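Local coordinates for urea carboxylase (Thermus thermophilus, PDB 3OEP), which is of unknown function, a fused homologue of KipI and KipA with cyclophilin-like domains, for which hydrolase activity and ATP binding are assigned only tentatively, at residues Arg3-Arg8 / Leu46-Asp51. Residues are numbered along the deposited sequence; the frame is centred on the assembly and turned at random.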
loop_
_atom_site.group_PDB
_atom_site.type_symbol
_atom_site.label_atom_id
_atom_site.label_comp_id
_atom_site.label_asym_id
_atom_site.label_seq_id
_atom_site.Cartn_x
_atom_site.Cartn_y
_atom_site.Cartn_z
ATOM N N ARG A 3 0.918 5.408 15.047
ATOM C CA ARG A 3 1.616 4.495 15.935
ATOM C C ARG A 3 0.934 3.132 15.836
ATOM O O ARG A 3 -0.218 3.047 15.431
ATOM C CB ARG A 3 1.545 5.017 17.362
ATOM C CG ARG A 3 2.567 4.417 18.309
ATOM C CD ARG A 3 2.643 5.239 19.588
ATOM N NE ARG A 3 3.279 6.540 19.372
ATOM C CZ ARG A 3 3.159 7.599 20.175
ATOM N NH1 ARG A 3 2.413 7.553 21.275
ATOM N NH2 ARG A 3 3.788 8.729 19.868
ATOM N N GLY A 4 1.644 2.071 16.195
ATOM C CA GLY A 4 1.069 0.735 16.122
ATOM C C GLY A 4 1.681 -0.240 17.098
ATOM O O GLY A 4 2.767 0.000 17.640
ATOM N N PHE A 5 0.967 -1.328 17.349
ATOM C CA PHE A 5 1.514 -2.427 18.131
ATOM C C PHE A 5 0.871 -3.742 17.735
ATOM O O PHE A 5 -0.206 -3.770 17.121
ATOM C CB PHE A 5 1.369 -2.177 19.641
ATOM C CG PHE A 5 -0.053 -2.062 20.114
ATOM C CD1 PHE A 5 -0.767 -3.184 20.513
ATOM C CD2 PHE A 5 -0.665 -0.823 20.196
ATOM C CE1 PHE A 5 -2.081 -3.072 20.956
ATOM C CE2 PHE A 5 -1.976 -0.701 20.641
ATOM C CZ PHE A 5 -2.684 -1.824 21.024
ATOM N N TYR A 6 1.557 -4.824 18.085
ATOM C CA TYR A 6 1.148 -6.170 17.738
ATOM C C TYR A 6 0.704 -6.928 18.984
ATOM O O TYR A 6 1.373 -6.880 20.021
ATOM C CB TYR A 6 2.305 -6.931 17.092
ATOM C CG TYR A 6 2.792 -6.381 15.761
ATOM C CD1 TYR A 6 2.348 -6.924 14.558
ATOM C CD2 TYR A 6 3.713 -5.336 15.711
ATOM C CE1 TYR A 6 2.795 -6.433 13.334
ATOM C CE2 TYR A 6 4.175 -4.833 14.484
ATOM C CZ TYR A 6 3.715 -5.394 13.306
ATOM O OH TYR A 6 4.152 -4.917 12.094
ATOM N N LEU A 7 -0.432 -7.606 18.880
ATOM C CA LEU A 7 -0.841 -8.601 19.861
ATOM C C LEU A 7 -0.607 -9.974 19.237
ATOM O O LEU A 7 -0.903 -10.188 18.056
ATOM C CB LEU A 7 -2.306 -8.413 20.236
ATOM C CG LEU A 7 -2.665 -7.044 20.819
ATOM C CD1 LEU A 7 -4.144 -7.012 21.165
ATOM C CD2 LEU A 7 -1.810 -6.705 22.037
ATOM N N ARG A 8 -0.048 -10.892 20.022
ATOM C CA ARG A 8 0.354 -12.195 19.508
ATOM C C ARG A 8 -0.260 -13.284 20.381
ATOM O O ARG A 8 0.004 -13.340 21.583
ATOM C CB ARG A 8 1.881 -12.298 19.479
ATOM C CG ARG A 8 2.531 -11.212 18.618
ATOM C CD ARG A 8 4.049 -11.174 18.727
ATOM N NE ARG A 8 4.589 -10.081 17.915
ATOM C CZ ARG A 8 4.744 -10.123 16.588
ATOM N NH1 ARG A 8 4.425 -11.210 15.893
ATOM N NH2 ARG A 8 5.224 -9.069 15.947
ATOM N N LEU A 46 -2.387 -9.864 15.683
ATOM C CA LEU A 46 -3.258 -8.732 15.390
ATOM C C LEU A 46 -2.433 -7.460 15.485
ATOM O O LEU A 46 -1.827 -7.190 16.519
ATOM C CB LEU A 46 -4.428 -8.683 16.380
ATOM C CG LEU A 46 -5.402 -7.512 16.251
ATOM C CD1 LEU A 46 -6.042 -7.474 14.867
ATOM C CD2 LEU A 46 -6.463 -7.596 17.345
ATOM N N TYR A 47 -2.383 -6.704 14.393
ATOM C CA TYR A 47 -1.706 -5.417 14.367
ATOM C C TYR A 47 -2.742 -4.305 14.467
ATOM O O TYR A 47 -3.702 -4.271 13.692
ATOM C CB TYR A 47 -0.902 -5.272 13.078
ATOM C CG TYR A 47 -0.170 -3.954 12.955
ATOM C CD1 TYR A 47 0.824 -3.605 13.865
ATOM C CD2 TYR A 47 -0.465 -3.055 11.930
ATOM C CE1 TYR A 47 1.502 -2.400 13.762
ATOM C CE2 TYR A 47 0.216 -1.833 11.824
ATOM C CZ TYR A 47 1.196 -1.520 12.748
ATOM O OH TYR A 47 1.893 -0.331 12.678
ATOM N N LEU A 48 -2.543 -3.404 15.417
ATOM C CA LEU A 48 -3.437 -2.265 15.600
ATOM C C LEU A 48 -2.662 -0.992 15.338
ATOM O O LEU A 48 -1.587 -0.785 15.908
ATOM C CB LEU A 48 -4.011 -2.264 17.016
ATOM C CG LEU A 48 -4.833 -3.496 17.400
ATOM C CD1 LEU A 48 -5.315 -3.390 18.842
ATOM C CD2 LEU A 48 -6.010 -3.697 16.442
ATOM N N GLU A 49 -3.204 -0.148 14.462
ATOM C CA GLU A 49 -2.598 1.128 14.125
ATOM C C GLU A 49 -3.560 2.232 14.551
ATOM O O GLU A 49 -4.766 2.135 14.327
ATOM C CB GLU A 49 -2.336 1.184 12.625
ATOM C CG GLU A 49 -1.304 2.195 12.196
ATOM C CD GLU A 49 -1.240 2.314 10.686
ATOM O OE1 GLU A 49 -2.284 2.623 10.079
ATOM O OE2 GLU A 49 -0.163 2.089 10.102
ATOM N N TYR A 50 -3.030 3.271 15.183
ATOM C CA TYR A 50 -3.876 4.298 15.767
ATOM C C TYR A 50 -3.192 5.659 15.770
ATOM O O TYR A 50 -1.965 5.753 15.709
ATOM C CB TYR A 50 -4.284 3.889 17.189
ATOM C CG TYR A 50 -3.111 3.760 18.134
ATOM C CD1 TYR A 50 -2.308 2.625 18.128
ATOM C CD2 TYR A 50 -2.788 4.786 19.016
ATOM C CE1 TYR A 50 -1.223 2.511 18.983
ATOM C CE2 TYR A 50 -1.704 4.684 19.874
ATOM C CZ TYR A 50 -0.925 3.542 19.854
ATOM O OH TYR A 50 0.151 3.434 20.707
ATOM N N ASP A 51 -4.008 6.708 15.822
ATOM C CA ASP A 51 -3.524 8.078 15.932
ATOM C C ASP A 51 -3.490 8.437 17.411
ATOM O O ASP A 51 -4.543 8.611 18.026
ATOM C CB ASP A 51 -4.448 9.039 15.180
ATOM C CG ASP A 51 -3.994 10.494 15.272
ATOM O OD1 ASP A 51 -3.094 10.814 16.079
ATOM O OD2 ASP A 51 -4.552 11.328 14.530
HETATM O O HOH W 1 0.929 5.509 22.278
HETATM O O HOH W 2 2.084 1.580 20.502
#
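Tyr6 lays its ring over Tyr47, whose CD1 sits 3.3 Å above the plane of the Tyr6 ring and over its centre, while Arg8 NH2 lies over the opposite face, offset toward the rim. The two tyrosine planes are turned 37° apart, an oblique pair on one face of a small three-stranded antiparallel sheet in which strand 3-8 is an outer strand and strand 45-50 the middle one. Tyr6 OH continues to the backbone oxygen of Pro439, and Glu49, on this same face, forms a salt bridge with Arg249.

On the other face, which packs against helices 15-30 and 57-66, Leu48 CB lies over one face of the Phe5 ring and Leu48 CD1 approaches its tip, 3.8 Å from Phe5 CZ. Tyr50 CE1 comes to the edge of Phe5, 3.6 Å from CD2. With CG between its backbone N and carbonyl carbon (chi1 63°), Tyr50 leans across to Arg3, whose CB makes a CH-pi contact over the ring.

Arg3, Phe5 and Leu7 form hydrogen-bonded pairs with Tyr50, Leu48 and Leu46; Leu48 N to Phe5 O is almost straight at 177°. Between the first two pairs, Gly4 CA touches Leu48 O at 3.1 Å. Two waters meet Tyr50 OH near the ring plane, and one of them accepts from Arg3 NH1 at 2.7 Å.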